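Local atomic coordinates of folylpolyglutamate synthase/dihydrofolate synthase (Thermotoga maritima, PDB entry 1O5Z), a protein that probably catalyses the ATP-dependent addition of L-glutamate to dihydropteroate and to tetrahydrofolyl polyglutamates, making dihydrofolate and lengthening folate tails. Residues A67-Y79 and L288-A302. Sequence-based numbering, arbitrary orientation.
Sequences ANMVSNILVSQGY and LPLSEKAIREGLKNA
Gln77 and Ser291 make the main polar link between the two segments. Gln77 OE1 accepts two bonds, from Ser291 OG in the plane of the amide carbonyl and from Ser291 N at 2.8 Å, well above that plane. The glutamine chain bends at chi2 (56°), which brings the amide to the start of helix 292-301. There Ser291 is the N-cap, and its OG also accepts from Ala294 N at 3.1 Å. With an alanine here instead of Gln77, Ser291 N and OG would probably lose the acceptor they share. Nearby, Tyr79 OH donates to Pro289 O (2.7 Å), in the carbonyl plane and on a lone pair.

Apolar contacts fill the middle. Ile73 is a knob set among Ala294, Ile295, Gly298 and Leu299. Its CG2 also presses on Leu290 CD2, a tight 3.4 Å contact. Leu74 CD2 touches the CD1 methyls of both Leu288 and Leu290. At the other end, Met69 CG meets Ala302 CB. Gly298 permits the close approach, since a CB there would clash with Ile73 CA; its own CA lies 3.9 Å from that atom.

Ser76 is a second knob, among Ala294, Glu297, Gly298 and Asn301. Its OG donates back to Asn72 O and sits 3.0 Å from Glu297 OE2. One water donates to Asn72 O and OD1 and accepts from Asn301 ND2. Asn68 OD1 accepts from Lys303 N, just past the helix.

The axes of 67-77 and 292-301 come within 7.4 Å, with 133° between their N-to-C directions. Gly78 ends helix 63-77 in a Schellman motif. This is knobs-into-holes helix packing in the Mur ligase-type ATP-binding domain, where helix 63-77 follows strand 53-58 and the glycine-rich P-loop.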
ATOM      1  N   ALA A  67      -0.744  -4.767   6.241  1.00 42.88           N
ATOM      2  CA  ALA A  67      -2.125  -4.380   6.597  1.00 43.14           C
ATOM      3  C   ALA A  67      -3.162  -5.237   5.886  1.00 43.62           C
ATOM      4  O   ALA A  67      -4.109  -5.718   6.486  1.00 44.27           O
ATOM      5  CB  ALA A  67      -2.376  -2.887   6.268  1.00 42.95           C
ATOM      6  N   ASN A  68      -2.996  -5.363   4.575  1.00 44.52           N
ATOM      7  CA  ASN A  68      -3.900  -6.133   3.738  1.00 44.87           C
ATOM      8  C   ASN A  68      -3.999  -7.576   4.200  1.00 44.85           C
ATOM      9  O   ASN A  68      -5.077  -8.118   4.289  1.00 44.48           O
ATOM     10  CB  ASN A  68      -3.457  -6.111   2.281  1.00 44.27           C
ATOM     11  CG  ASN A  68      -4.492  -6.681   1.372  1.00 46.02           C
ATOM     12  OD1 ASN A  68      -4.382  -7.838   0.935  1.00 47.48           O
ATOM     13  ND2 ASN A  68      -5.548  -5.888   1.098  1.00 45.03           N
ATOM     14  N   MET A  69      -2.850  -8.177   4.471  1.00 44.51           N
ATOM     15  CA  MET A  69      -2.801  -9.547   4.964  1.00 45.09           C
ATOM     16  C   MET A  69      -3.531  -9.703   6.321  1.00 45.20           C
ATOM     17  O   MET A  69      -4.331 -10.634   6.542  1.00 44.92           O
ATOM     18  CB  MET A  69      -1.356  -9.955   5.099  1.00 44.78           C
ATOM     19  CG  MET A  69      -0.652 -10.160   3.768  1.00 46.44           C
ATOM     20  SD  MET A  69       1.118 -10.501   4.040  1.00 47.80           S
ATOM     21  CE  MET A  69       1.784 -10.525   2.383  1.00 47.47           C
ATOM     22  N   VAL A  70      -3.258  -8.766   7.223  1.00 44.72           N
ATOM     23  CA  VAL A  70      -3.931  -8.734   8.494  1.00 44.96           C
ATOM     24  C   VAL A  70      -5.436  -8.586   8.318  1.00 45.41           C
ATOM     25  O   VAL A  70      -6.185  -9.330   8.929  1.00 44.94           O
ATOM     26  CB  VAL A  70      -3.321  -7.659   9.420  1.00 44.89           C
ATOM     27  CG1 VAL A  70      -4.132  -7.490  10.630  1.00 45.33           C
ATOM     28  CG2 VAL A  70      -1.941  -8.091   9.850  1.00 45.63           C
ATOM     29  N   SER A  71      -5.882  -7.645   7.488  1.00 45.92           N
ATOM     30  CA  SER A  71      -7.327  -7.464   7.284  1.00 46.59           C
ATOM     31  C   SER A  71      -7.910  -8.687   6.708  1.00 44.93           C
ATOM     32  O   SER A  71      -8.938  -9.070   7.102  1.00 45.21           O
ATOM     33  CB  SER A  71      -7.687  -6.323   6.315  1.00 46.18           C
ATOM     34  OG  SER A  71      -6.956  -5.169   6.690  1.00 53.61           O
ATOM     35  N   ASN A  72      -7.297  -9.205   5.659  1.00 44.71           N
ATOM     36  CA  ASN A  72      -7.816 -10.367   4.974  1.00 44.28           C
ATOM     37  C   ASN A  72      -7.981 -11.576   5.860  1.00 43.41           C
ATOM     38  O   ASN A  72      -8.992 -12.266   5.759  1.00 41.56           O
ATOM     39  CB  ASN A  72      -6.992 -10.670   3.725  1.00 45.00           C
ATOM     40  CG  ASN A  72      -7.579  -9.962   2.531  1.00 46.32           C
ATOM     41  OD1 ASN A  72      -8.749 -10.216   2.200  1.00 45.36           O
ATOM     42  ND2 ASN A  72      -6.848  -9.028   1.946  1.00 43.57           N
ATOM     43  N   ILE A  73      -7.049 -11.777   6.778  1.00 43.05           N
ATOM     44  CA  ILE A  73      -7.141 -12.914   7.684  1.00 43.52           C
ATOM     45  C   ILE A  73      -8.319 -12.747   8.677  1.00 43.15           C
ATOM     46  O   ILE A  73      -9.075 -13.685   8.945  1.00 41.28           O
ATOM     47  CB  ILE A  73      -5.829 -13.104   8.437  1.00 43.92           C
ATOM     48  CG1 ILE A  73      -4.741 -13.595   7.477  1.00 45.05           C
ATOM     49  CG2 ILE A  73      -6.006 -14.122   9.604  1.00 44.65           C
ATOM     50  CD1 ILE A  73      -3.338 -13.555   8.096  1.00 44.51           C
ATOM     51  N   LEU A  74      -8.453 -11.532   9.214  1.00 42.88           N
ATOM     52  CA  LEU A  74      -9.526 -11.249  10.139  1.00 43.49           C
ATOM     53  C   LEU A  74     -10.870 -11.256   9.477  1.00 42.68           C
ATOM     54  O   LEU A  74     -11.843 -11.717  10.064  1.00 43.41           O
ATOM     55  CB  LEU A  74      -9.312  -9.888  10.770  1.00 44.38           C
ATOM     56  CG  LEU A  74      -8.103  -9.741  11.704  1.00 44.30           C
ATOM     57  CD1 LEU A  74      -7.860  -8.254  11.938  1.00 44.40           C
ATOM     58  CD2 LEU A  74      -8.340 -10.438  13.031  1.00 45.21           C
ATOM     59  N   VAL A  75     -10.934 -10.758   8.251  1.00 41.79           N
ATOM     60  CA  VAL A  75     -12.179 -10.867   7.460  1.00 42.05           C
ATOM     61  C   VAL A  75     -12.569 -12.347   7.243  1.00 41.24           C
ATOM     62  O   VAL A  75     -13.710 -12.686   7.418  1.00 39.43           O
ATOM     63  CB  VAL A  75     -12.099 -10.112   6.127  1.00 41.62           C
ATOM     64  CG1 VAL A  75     -13.245 -10.548   5.152  1.00 41.54           C
ATOM     65  CG2 VAL A  75     -12.167  -8.619   6.403  1.00 41.72           C
ATOM     66  N   SER A  76     -11.601 -13.211   6.912  1.00 41.82           N
ATOM     67  CA  SER A  76     -11.871 -14.646   6.794  1.00 42.63           C
ATOM     68  C   SER A  76     -12.326 -15.212   8.104  1.00 43.02           C
ATOM     69  O   SER A  76     -13.122 -16.128   8.072  1.00 43.72           O
ATOM     70  CB  SER A  76     -10.676 -15.487   6.350  1.00 42.69           C
ATOM     71  OG  SER A  76     -10.067 -14.894   5.251  1.00 46.78           O
ATOM     72  N   GLN A  77     -11.804 -14.717   9.240  1.00 43.19           N
ATOM     73  CA  GLN A  77     -12.173 -15.265  10.542  1.00 43.10           C
ATOM     74  C   GLN A  77     -13.572 -14.846  10.915  1.00 42.33           C
ATOM     75  O   GLN A  77     -14.186 -15.399  11.841  1.00 42.48           O
ATOM     76  CB  GLN A  77     -11.187 -14.859  11.618  1.00 44.00           C
ATOM     77  CG  GLN A  77     -11.462 -15.475  12.972  1.00 45.60           C
ATOM     78  CD  GLN A  77     -11.509 -16.990  12.933  1.00 49.56           C
ATOM     79  OE1 GLN A  77     -10.650 -17.624  12.315  1.00 53.19           O
ATOM     80  NE2 GLN A  77     -12.489 -17.583  13.619  1.00 54.18           N
ATOM     81  N   GLY A  78     -14.105 -13.917  10.140  1.00 41.81           N
ATOM     82  CA  GLY A  78     -15.477 -13.479  10.308  1.00 41.49           C
ATOM     83  C   GLY A  78     -15.606 -12.232  11.150  1.00 41.50           C
ATOM     84  O   GLY A  78     -16.720 -11.875  11.513  1.00 42.52           O
ATOM     85  N   TYR A  79     -14.512 -11.572  11.484  1.00 41.89           N
ATOM     86  CA  TYR A  79     -14.617 -10.227  12.074  1.00 42.87           C
ATOM     87  C   TYR A  79     -15.156  -9.201  11.065  1.00 43.12           C
ATOM     88  O   TYR A  79     -14.870  -9.262   9.856  1.00 41.77           O
ATOM     89  CB  TYR A  79     -13.247  -9.715  12.607  1.00 43.96           C
ATOM     90  CG  TYR A  79     -12.683 -10.500  13.772  1.00 43.77           C
ATOM     91  CD1 TYR A  79     -11.755 -11.482  13.554  1.00 44.89           C
ATOM     92  CD2 TYR A  79     -13.083 -10.263  15.085  1.00 46.99           C
ATOM     93  CE1 TYR A  79     -11.209 -12.211  14.577  1.00 44.97           C
ATOM     94  CE2 TYR A  79     -12.556 -11.023  16.146  1.00 46.67           C
ATOM     95  CZ  TYR A  79     -11.605 -11.999  15.853  1.00 45.86           C
ATOM     96  OH  TYR A  79     -11.005 -12.780  16.804  1.00 46.96           O
ATOM     97  N   LEU A 288      -6.029 -11.891  19.485  1.00 50.74           N
ATOM     98  CA  LEU A 288      -7.329 -12.187  18.934  1.00 51.16           C
ATOM     99  C   LEU A 288      -7.454 -13.645  18.566  1.00 51.98           C
ATOM    100  O   LEU A 288      -6.526 -14.238  18.095  1.00 53.21           O
ATOM    101  CB  LEU A 288      -7.589 -11.349  17.708  1.00 50.79           C
ATOM    102  CG  LEU A 288      -7.724  -9.861  17.965  1.00 51.95           C
ATOM    103  CD1 LEU A 288      -7.560  -9.038  16.635  1.00 52.71           C
ATOM    104  CD2 LEU A 288      -9.007  -9.530  18.681  1.00 52.31           C
ATOM    105  N   PRO A 289      -8.597 -14.257  18.807  1.00 52.96           N
ATOM    106  CA  PRO A 289      -8.791 -15.601  18.362  1.00 53.35           C
ATOM    107  C   PRO A 289      -8.845 -15.711  16.819  1.00 53.88           C
ATOM    108  O   PRO A 289      -9.540 -14.940  16.123  1.00 53.67           O
ATOM    109  CB  PRO A 289     -10.106 -15.992  19.025  1.00 53.65           C
ATOM    110  CG  PRO A 289     -10.793 -14.730  19.250  1.00 53.48           C
ATOM    111  CD  PRO A 289      -9.757 -13.747  19.556  1.00 52.84           C
ATOM    112  N   LEU A 290      -8.100 -16.688  16.309  1.00 53.77           N
ATOM    113  CA  LEU A 290      -7.927 -16.867  14.880  1.00 53.41           C
ATOM    114  C   LEU A 290      -7.799 -18.323  14.558  1.00 51.61           C
ATOM    115  O   LEU A 290      -7.116 -19.022  15.287  1.00 51.20           O
ATOM    116  CB  LEU A 290      -6.617 -16.227  14.432  1.00 54.18           C
ATOM    117  CG  LEU A 290      -6.744 -15.309  13.259  1.00 56.51           C
ATOM    118  CD1 LEU A 290      -7.576 -14.089  13.711  1.00 59.03           C
ATOM    119  CD2 LEU A 290      -5.351 -14.916  12.862  1.00 59.91           C
ATOM    120  N   SER A 291      -8.406 -18.745  13.449  1.00 49.51           N
ATOM    121  CA  SER A 291      -8.304 -20.115  13.013  1.00 48.42           C
ATOM    122  C   SER A 291      -7.189 -20.155  12.024  1.00 46.73           C
ATOM    123  O   SER A 291      -6.906 -19.160  11.375  1.00 46.45           O
ATOM    124  CB  SER A 291      -9.610 -20.624  12.370  1.00 48.46           C
ATOM    125  OG  SER A 291     -10.030 -19.847  11.253  1.00 47.65           O
ATOM    126  N   GLU A 292      -6.586 -21.326  11.908  1.00 45.06           N
ATOM    127  CA  GLU A 292      -5.633 -21.609  10.860  1.00 44.93           C
ATOM    128  C   GLU A 292      -6.290 -21.511   9.488  1.00 44.67           C
ATOM    129  O   GLU A 292      -5.660 -21.082   8.530  1.00 44.07           O
ATOM    130  CB  GLU A 292      -5.039 -23.011  11.048  1.00 44.42           C
ATOM    131  CG  GLU A 292      -3.967 -23.317  10.034  1.00 44.64           C
ATOM    132  CD  GLU A 292      -3.339 -24.666  10.237  1.00 45.23           C
ATOM    133  OE1 GLU A 292      -3.289 -25.095  11.394  1.00 48.50           O
ATOM    134  OE2 GLU A 292      -2.895 -25.288   9.248  1.00 41.25           O
ATOM    135  N   LYS A 293      -7.562 -21.904   9.395  1.00 44.74           N
ATOM    136  CA  LYS A 293      -8.301 -21.741   8.139  1.00 44.89           C
ATOM    137  C   LYS A 293      -8.301 -20.293   7.631  1.00 43.81           C
ATOM    138  O   LYS A 293      -8.061 -20.068   6.450  1.00 42.47           O
ATOM    139  CB  LYS A 293      -9.741 -22.237   8.283  1.00 45.55           C
ATOM    140  CG  LYS A 293     -10.562 -22.209   6.980  1.00 45.57           C
ATOM    141  CD  LYS A 293     -12.039 -22.532   7.224  1.00 46.32           C
ATOM    142  CE  LYS A 293     -12.736 -23.059   5.933  1.00 48.36           C
ATOM    143  NZ  LYS A 293     -13.406 -21.949   5.148  1.00 52.55           N
ATOM    144  N   ALA A 294      -8.620 -19.352   8.521  1.00 43.52           N
ATOM    145  CA  ALA A 294      -8.646 -17.940   8.214  1.00 44.37           C
ATOM    146  C   ALA A 294      -7.264 -17.383   7.824  1.00 44.35           C
ATOM    147  O   ALA A 294      -7.151 -16.532   6.964  1.00 45.20           O
ATOM    148  CB  ALA A 294      -9.177 -17.150   9.410  1.00 44.55           C
ATOM    149  N   ILE A 295      -6.232 -17.864   8.498  1.00 43.75           N
ATOM    150  CA  ILE A 295      -4.884 -17.451   8.225  1.00 43.25           C
ATOM    151  C   ILE A 295      -4.569 -17.920   6.809  1.00 43.31           C
ATOM    152  O   ILE A 295      -4.097 -17.147   5.965  1.00 43.98           O
ATOM    153  CB  ILE A 295      -3.917 -18.076   9.287  1.00 42.98           C
ATOM    154  CG1 ILE A 295      -4.036 -17.352  10.609  1.00 42.06           C
ATOM    155  CG2 ILE A 295      -2.468 -18.018   8.840  1.00 44.50           C
ATOM    156  CD1 ILE A 295      -3.471 -18.141  11.741  1.00 42.86           C
ATOM    157  N   ARG A 296      -4.817 -19.187   6.522  1.00 42.62           N
ATOM    158  CA  ARG A 296      -4.484 -19.677   5.191  1.00 42.46           C
ATOM    159  C   ARG A 296      -5.289 -18.985   4.103  1.00 43.39           C
ATOM    160  O   ARG A 296      -4.759 -18.670   3.038  1.00 43.43           O
ATOM    161  CB  ARG A 296      -4.711 -21.156   5.107  1.00 41.91           C
ATOM    162  CG  ARG A 296      -3.757 -21.923   5.934  1.00 41.63           C
ATOM    163  CD  ARG A 296      -3.912 -23.434   5.786  1.00 41.33           C
ATOM    164  NE  ARG A 296      -2.950 -24.109   6.643  1.00 39.98           N
ATOM    165  CZ  ARG A 296      -1.714 -24.437   6.277  1.00 41.48           C
ATOM    166  NH1 ARG A 296      -1.296 -24.199   5.047  1.00 41.84           N
ATOM    167  NH2 ARG A 296      -0.886 -25.031   7.145  1.00 40.50           N
ATOM    168  N   GLU A 297      -6.571 -18.767   4.347  1.00 44.80           N
ATOM    169  CA  GLU A 297      -7.415 -18.193   3.314  1.00 46.94           C
ATOM    170  C   GLU A 297      -7.101 -16.720   3.145  1.00 46.33           C
ATOM    171  O   GLU A 297      -7.010 -16.256   2.037  1.00 46.36           O
ATOM    172  CB  GLU A 297      -8.904 -18.403   3.603  1.00 47.73           C
ATOM    173  CG  GLU A 297      -9.838 -17.492   2.799  1.00 50.44           C
ATOM    174  CD  GLU A 297     -11.308 -17.685   3.155  1.00 50.39           C
ATOM    175  OE1 GLU A 297     -11.806 -18.758   2.785  1.00 52.89           O
ATOM    176  OE2 GLU A 297     -11.942 -16.772   3.794  1.00 52.52           O
ATOM    177  N   GLY A 298      -6.925 -16.020   4.249  1.00 46.77           N
ATOM    178  CA  GLY A 298      -6.579 -14.596   4.247  1.00 47.20           C
ATOM    179  C   GLY A 298      -5.284 -14.320   3.518  1.00 47.46           C
ATOM    180  O   GLY A 298      -5.240 -13.405   2.686  1.00 47.42           O
ATOM    181  N   LEU A 299      -4.255 -15.145   3.778  1.00 48.11           N
ATOM    182  CA  LEU A 299      -2.978 -15.094   3.016  1.00 48.07           C
ATOM    183  C   LEU A 299      -3.109 -15.417   1.526  1.00 48.18           C
ATOM    184  O   LEU A 299      -2.475 -14.798   0.686  1.00 48.80           O
ATOM    185  CB  LEU A 299      -1.950 -16.047   3.620  1.00 48.22           C
ATOM    186  CG  LEU A 299      -1.440 -15.688   5.013  1.00 47.48           C
ATOM    187  CD1 LEU A 299      -0.487 -16.711   5.470  1.00 44.44           C
ATOM    188  CD2 LEU A 299      -0.800 -14.320   5.059  1.00 49.63           C
ATOM    189  N   LYS A 300      -3.930 -16.395   1.202  1.00 48.53           N
ATOM    190  CA  LYS A 300      -4.259 -16.675  -0.194  1.00 48.63           C
ATOM    191  C   LYS A 300      -4.964 -15.500  -0.892  1.00 47.75           C
ATOM    192  O   LYS A 300      -4.845 -15.327  -2.102  1.00 47.04           O
ATOM    193  CB  LYS A 300      -5.141 -17.924  -0.289  1.00 48.84           C
ATOM    194  CG  LYS A 300      -4.634 -18.869  -1.307  1.00 50.75           C
ATOM    195  CD  LYS A 300      -5.166 -20.286  -1.176  1.00 51.07           C
ATOM    196  CE  LYS A 300      -4.457 -21.194  -2.300  1.00 53.87           C
ATOM    197  NZ  LYS A 300      -4.286 -22.711  -1.993  1.00 55.87           N
ATOM    198  N   ASN A 301      -5.727 -14.731  -0.115  1.00 47.64           N
ATOM    199  CA  ASN A 301      -6.612 -13.648  -0.615  1.00 47.55           C
ATOM    200  C   ASN A 301      -5.952 -12.287  -0.664  1.00 47.30           C
ATOM    201  O   ASN A 301      -6.383 -11.431  -1.412  1.00 47.27           O
ATOM    202  CB  ASN A 301      -7.842 -13.497   0.281  1.00 47.18           C
ATOM    203  CG  ASN A 301      -8.884 -14.574   0.089  1.00 45.30           C
ATOM    204  OD1 ASN A 301      -8.833 -15.397  -0.813  1.00 46.23           O
ATOM    205  ND2 ASN A 301      -9.863 -14.553   0.961  1.00 42.82           N
ATOM    206  N   ALA A 302      -4.930 -12.089   0.162  1.00 47.95           N
ATOM    207  CA  ALA A 302      -4.156 -10.850   0.156  1.00 48.41           C
ATOM    208  C   ALA A 302      -3.630 -10.439  -1.234  1.00 48.49           C
ATOM    209  O   ALA A 302      -3.122 -11.269  -2.015  1.00 47.51           O
ATOM    210  CB  ALA A 302      -2.990 -10.938   1.115  1.00 48.34           C
TER
HETATM  211  O   HOH W   1      -9.946 -12.726   3.004  1.00 40.12           O